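Local coordinates for competence damage-inducible protein A (Klebsiella pneumoniae subsp. pneumoniae MGH 78578, PDB 5V01) that is of unknown function but belongs to the CinA family, whose relatives include nicotinamide-nucleotide amidohydrolases, an activity it may share, at residues G30-T35 with G104-I109; Q93-G98 with A108-G113. One frame throughout, in Å; residues are numbered along the deposited sequence.

Contact 1. Residues G30-T35 with G104-I109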
loop_
_atom_site.group_PDB
_atom_site.type_symbol
_atom_site.label_atom_id
_atom_site.label_comp_id
_atom_site.label_asym_id
_atom_site.label_seq_id
_atom_site.Cartn_x
_atom_site.Cartn_y
_atom_site.Cartn_z
ATOM N N GLY A 30 -16.851 6.891 -14.283
ATOM C CA GLY A 30 -15.622 6.699 -15.025
ATOM C C GLY A 30 -14.469 7.386 -14.338
ATOM O O GLY A 30 -13.551 7.851 -15.003
ATOM N N TRP A 31 -14.508 7.433 -12.998
ATOM C CA TRP A 31 -13.429 8.056 -12.208
ATOM C C TRP A 31 -12.502 7.019 -11.607
ATOM O O TRP A 31 -12.912 5.906 -11.291
ATOM C CB TRP A 31 -13.989 8.932 -11.095
ATOM C CG TRP A 31 -14.764 10.142 -11.566
ATOM C CD1 TRP A 31 -14.803 10.654 -12.810
ATOM C CD2 TRP A 31 -15.607 10.973 -10.758
ATOM N NE1 TRP A 31 -15.631 11.757 -12.844
ATOM C CE2 TRP A 31 -16.125 11.978 -11.588
ATOM C CE3 TRP A 31 -15.958 10.971 -9.405
ATOM C CZ2 TRP A 31 -16.994 12.963 -11.120
ATOM C CZ3 TRP A 31 -16.816 11.950 -8.937
ATOM C CH2 TRP A 31 -17.319 12.935 -9.792
ATOM N N ARG A 32 -11.250 7.425 -11.424
ATOM C CA ARG A 32 -10.227 6.573 -10.857
ATOM C C ARG A 32 -9.662 7.218 -9.606
ATOM O O ARG A 32 -9.479 8.438 -9.536
ATOM C CB ARG A 32 -9.123 6.297 -11.878
ATOM C CG ARG A 32 -9.670 5.578 -13.088
ATOM C CD ARG A 32 -8.582 5.110 -14.024
ATOM N NE ARG A 32 -7.862 3.962 -13.484
ATOM C CZ ARG A 32 -8.310 2.703 -13.465
ATOM N NH1 ARG A 32 -9.510 2.374 -13.957
ATOM N NH2 ARG A 32 -7.535 1.746 -12.959
ATOM N N LEU A 33 -9.404 6.369 -8.628
ATOM C CA LEU A 33 -8.945 6.734 -7.294
ATOM C C LEU A 33 -7.498 6.276 -7.115
ATOM O O LEU A 33 -7.115 5.221 -7.625
ATOM C CB LEU A 33 -9.833 5.994 -6.289
ATOM C CG LEU A 33 -9.509 6.107 -4.807
ATOM C CD1 LEU A 33 -9.668 7.538 -4.285
ATOM C CD2 LEU A 33 -10.415 5.148 -4.033
ATOM N N THR A 34 -6.735 7.021 -6.318
ATOM C CA THR A 34 -5.370 6.646 -5.909
ATOM C C THR A 34 -5.203 7.027 -4.441
ATOM O O THR A 34 -5.957 7.855 -3.907
ATOM C CB THR A 34 -4.327 7.323 -6.789
ATOM O OG1 THR A 34 -3.055 6.795 -6.508
ATOM C CG2 THR A 34 -4.281 8.801 -6.602
ATOM N N THR A 35 -4.239 6.393 -3.781
ATOM C CA THR A 35 -4.048 6.570 -2.346
ATOM C C THR A 35 -2.598 6.725 -1.955
ATOM O O THR A 35 -1.708 6.086 -2.542
ATOM C CB THR A 35 -4.641 5.398 -1.540
ATOM O OG1 THR A 35 -4.036 4.160 -1.922
ATOM C CG2 THR A 35 -6.131 5.327 -1.681
ATOM N N GLY A 104 -2.096 9.836 -12.181
ATOM C CA GLY A 104 -2.964 10.384 -13.234
ATOM C C GLY A 104 -4.441 10.162 -12.945
ATOM O O GLY A 104 -5.259 10.055 -13.858
ATOM N N ALA A 105 -4.764 10.099 -11.658
ATOM C CA ALA A 105 -6.090 9.749 -11.192
ATOM C C ALA A 105 -6.985 10.986 -11.114
ATOM O O ALA A 105 -6.534 12.117 -11.253
ATOM C CB ALA A 105 -5.982 9.096 -9.822
ATOM N N ASP A 106 -8.269 10.741 -10.903
ATOM C CA ASP A 106 -9.242 11.811 -10.685
ATOM C C ASP A 106 -9.353 12.222 -9.212
ATOM O O ASP A 106 -9.622 13.399 -8.898
ATOM C CB ASP A 106 -10.610 11.358 -11.182
ATOM C CG ASP A 106 -10.592 10.976 -12.636
ATOM O OD1 ASP A 106 -10.569 11.909 -13.451
ATOM O OD2 ASP A 106 -10.626 9.759 -12.964
ATOM N N ILE A 107 -9.207 11.242 -8.318
ATOM C CA ILE A 107 -9.346 11.454 -6.887
ATOM C C ILE A 107 -8.171 10.824 -6.166
ATOM O O ILE A 107 -7.805 9.690 -6.467
ATOM C CB ILE A 107 -10.659 10.860 -6.333
ATOM C CG1 ILE A 107 -11.870 11.529 -7.014
ATOM C CG2 ILE A 107 -10.739 11.014 -4.816
ATOM C CD1 ILE A 107 -13.125 10.695 -7.009
ATOM N N ALA A 108 -7.601 11.558 -5.215
ATOM C CA ALA A 108 -6.520 11.060 -4.352
ATOM C C ALA A 108 -6.942 11.216 -2.896
ATOM O O ALA A 108 -7.494 12.241 -2.499
ATOM C CB ALA A 108 -5.212 11.817 -4.611
ATOM N N ILE A 109 -6.696 10.185 -2.111
ATOM C CA ILE A 109 -6.789 10.259 -0.655
ATOM C C ILE A 109 -5.402 10.138 -0.083
ATOM O O ILE A 109 -4.662 9.216 -0.461
ATOM C CB ILE A 109 -7.695 9.180 -0.068
ATOM C CG1 ILE A 109 -9.101 9.308 -0.647
ATOM C CG2 ILE A 109 -7.691 9.268 1.439
ATOM C CD1 ILE A 109 -10.055 8.219 -0.251
#
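The backbone of Arg-32 is held by Asp-106 where two parallel strands begin. Arg-32 N donates to OD2 of Asp-106 over 2.9 Å, meeting the lone pair that faces away from OD1. In return Arg-32 O accepts two bonds, a bent one from Asp-106 N (138° at the hydrogen) and a straighter one from Ile-107 N, which lies in the carbonyl plane. In Asp-106, chi1 of -58° puts CG beside the residue's own backbone N, and OD1 forms a salt bridge with Arg-136. The guanidinium of Arg-32 leads away to Asp-59.

The Ile-107 N bond is also the first rung of a parallel ladder, continued by Thr-34 N to Ile-107 O at 2.9 Å and Ile-109 N to Thr-34 O at 3.0 Å. CA-H...O contacts from Leu-33, Ala-108 and Thr-35 to Ile-107 O, Thr-34 O and Ile-109 O, respectively, fill in between.

Apolar contacts lie on both faces. On one, CD1 of Leu-33 sits 3.7 Å from CG2 of Ile-107 and also reaches CG1 and CD1 of Ile-109. Farther back, CD1 of Ile-107 comes obliquely to the Trp-31 ring, 3.7 Å from CE3; helix 150-169 covers this face through Leu-165 and Leu-169. On the other, CG2 of Thr-34 lies 3.7 Å from CB of both Ala-105 and Ala-108, under helix 89-103.

Strand 33-37 lies between 58-64 and the middle strand 107-113, three parallel strands of a five-stranded mixed sheet in a three-layer alpha-beta-alpha sandwich.

Contact 2. Residues Q93-G98 with A108-G113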
loop_
_atom_site.group_PDB
_atom_site.type_symbol
_atom_site.label_atom_id
_atom_site.label_comp_id
_atom_site.label_asym_id
_atom_site.label_seq_id
_atom_site.Cartn_x
_atom_site.Cartn_y
_atom_site.Cartn_z
ATOM N N GLN A 93 -2.125 17.598 2.259
ATOM C CA GLN A 93 -2.367 18.295 0.980
ATOM C C GLN A 93 -1.294 17.935 -0.045
ATOM O O GLN A 93 -1.608 17.552 -1.174
ATOM C CB GLN A 93 -2.412 19.812 1.159
ATOM C CG GLN A 93 -3.647 20.298 1.859
ATOM C CD GLN A 93 -3.572 21.740 2.298
ATOM O OE1 GLN A 93 -2.494 22.269 2.588
ATOM N NE2 GLN A 93 -4.720 22.383 2.355
ATOM N N GLU A 94 -0.027 18.058 0.348
ATOM C CA GLU A 94 1.056 17.790 -0.590
ATOM C C GLU A 94 1.145 16.307 -0.972
ATOM O O GLU A 94 1.436 15.978 -2.127
ATOM C CB GLU A 94 2.388 18.309 -0.054
ATOM C CG GLU A 94 2.442 19.837 -0.011
ATOM C CD GLU A 94 3.777 20.380 0.433
ATOM O OE1 GLU A 94 4.747 19.638 0.434
ATOM O OE2 GLU A 94 3.882 21.576 0.765
ATOM N N MET A 95 0.881 15.419 -0.010
ATOM C CA MET A 95 0.835 13.971 -0.324
ATOM C C MET A 95 -0.233 13.688 -1.378
ATOM O O MET A 95 0.012 12.947 -2.339
ATOM C CB MET A 95 0.527 13.143 0.926
ATOM C CG MET A 95 1.654 13.031 1.903
ATOM S SD MET A 95 1.224 12.186 3.431
ATOM C CE MET A 95 1.019 10.511 2.863
ATOM N N SER A 96 -1.423 14.284 -1.197
ATOM C CA SER A 96 -2.537 14.029 -2.105
ATOM C C SER A 96 -2.212 14.545 -3.505
ATOM O O SER A 96 -2.498 13.888 -4.488
ATOM C CB SER A 96 -3.853 14.610 -1.570
ATOM O OG SER A 96 -3.939 16.017 -1.709
ATOM N N SER A 97 -1.593 15.731 -3.580
ATOM C CA SER A 97 -1.204 16.265 -4.879
ATOM C C SER A 97 -0.144 15.398 -5.564
ATOM O O SER A 97 -0.225 15.163 -6.788
ATOM C CB SER A 97 -0.679 17.698 -4.736
ATOM O OG SER A 97 -1.681 18.543 -4.252
ATOM N N GLY A 98 0.832 14.937 -4.788
ATOM C CA GLY A 98 1.886 14.124 -5.349
ATOM C C GLY A 98 1.377 12.813 -5.906
ATOM O O GLY A 98 1.762 12.412 -7.005
ATOM N N ALA A 108 -7.601 11.558 -5.215
ATOM C CA ALA A 108 -6.520 11.060 -4.352
ATOM C C ALA A 108 -6.942 11.216 -2.896
ATOM O O ALA A 108 -7.494 12.241 -2.499
ATOM C CB ALA A 108 -5.212 11.817 -4.611
ATOM N N ILE A 109 -6.696 10.185 -2.111
ATOM C CA ILE A 109 -6.789 10.259 -0.655
ATOM C C ILE A 109 -5.402 10.138 -0.083
ATOM O O ILE A 109 -4.662 9.216 -0.461
ATOM C CB ILE A 109 -7.695 9.180 -0.068
ATOM C CG1 ILE A 109 -9.101 9.308 -0.647
ATOM C CG2 ILE A 109 -7.691 9.268 1.439
ATOM C CD1 ILE A 109 -10.055 8.219 -0.251
ATOM N N ALA A 110 -5.062 11.059 0.821
ATOM C CA ALA A 110 -3.868 10.930 1.658
ATOM C C ALA A 110 -4.270 10.876 3.115
ATOM O O ALA A 110 -5.171 11.585 3.520
ATOM C CB ALA A 110 -2.886 12.068 1.415
ATOM N N VAL A 111 -3.564 10.059 3.881
ATOM C CA VAL A 111 -3.821 9.859 5.305
ATOM C C VAL A 111 -2.467 9.884 6.011
ATOM O O VAL A 111 -1.568 9.165 5.632
ATOM C CB VAL A 111 -4.530 8.524 5.576
ATOM C CG1 VAL A 111 -4.873 8.396 7.046
ATOM C CG2 VAL A 111 -5.776 8.377 4.724
ATOM N N SER A 112 -2.348 10.694 7.047
ATOM C CA SER A 112 -1.127 10.768 7.849
ATOM C C SER A 112 -1.482 11.040 9.289
ATOM O O SER A 112 -2.170 12.025 9.567
ATOM C CB SER A 112 -0.210 11.851 7.306
ATOM O OG SER A 112 1.031 11.846 7.980
ATOM N N GLY A 113 -1.005 10.206 10.203
ATOM C CA GLY A 113 -1.353 10.330 11.602
ATOM C C GLY A 113 -0.383 9.633 12.523
ATOM O O GLY A 113 0.650 9.103 12.096
#
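Met-95 leans from helix 89-103 over Ala-110 and extends to Ser-112. Its CB rests 3.6 Å from CB of Ala-110, the central apolar touch of the contact. From CG, the extended chi2 (175°) puts SD 4.1 Å from CB of Ser-112. The chain then bends at chi3 (70°), bringing CE to 4.0 Å from the backbone O of Val-111. Outside the pair, Met-95 also touches Ala-36 of the neighbouring strand.

Ser-96 brings backbone as well as side chain to the strand. CB of Ala-110 sits 3.7 Å from Ser-96 N and 4.0 Å from Ser-96 CB, and CB of Ala-108 approaches Ser-96 O to 3.4 Å. The hydroxyl turns back to its own helix: OG donates to Gln-93 O over 2.8 Å, an acceptor already used by Ser-97 N. The OG of Ser-112 likewise finds its partner elsewhere, at Ala-86 O.

The small side chains of Ala-108 and Ala-110 let the helix lie close, with a 7.1 Å approach of the axes. Helix segment 93-98 and strand segment 108-113 run roughly antiparallel, at 143°. They end a beta-alpha-beta crossover from strand 58-64, through helices ending in 89-103, to parallel strand 107-113, with 33-37 between the two in the sheet.

How the contacts relate
Both contacts are built on strand 107-113 and share Ala-108 and Ile-109; their centres are about 12 Å apart. Contact 1 joins the beginning of that strand edge-on to strand 33-37, from far earlier in the chain, whereas contact 2 lays helix 89-103, which directly precedes the strand, against one of its faces. Along the chain the order is 30-35, 93-98, then the common strand. Ala-108 links the two, its CB touching both CG2 of Thr-34 and O of Ser-96, while Ile-109 points to the opposite face. Together they join the middle strand of the CinA-family domain both within the sheet and to its helical layer.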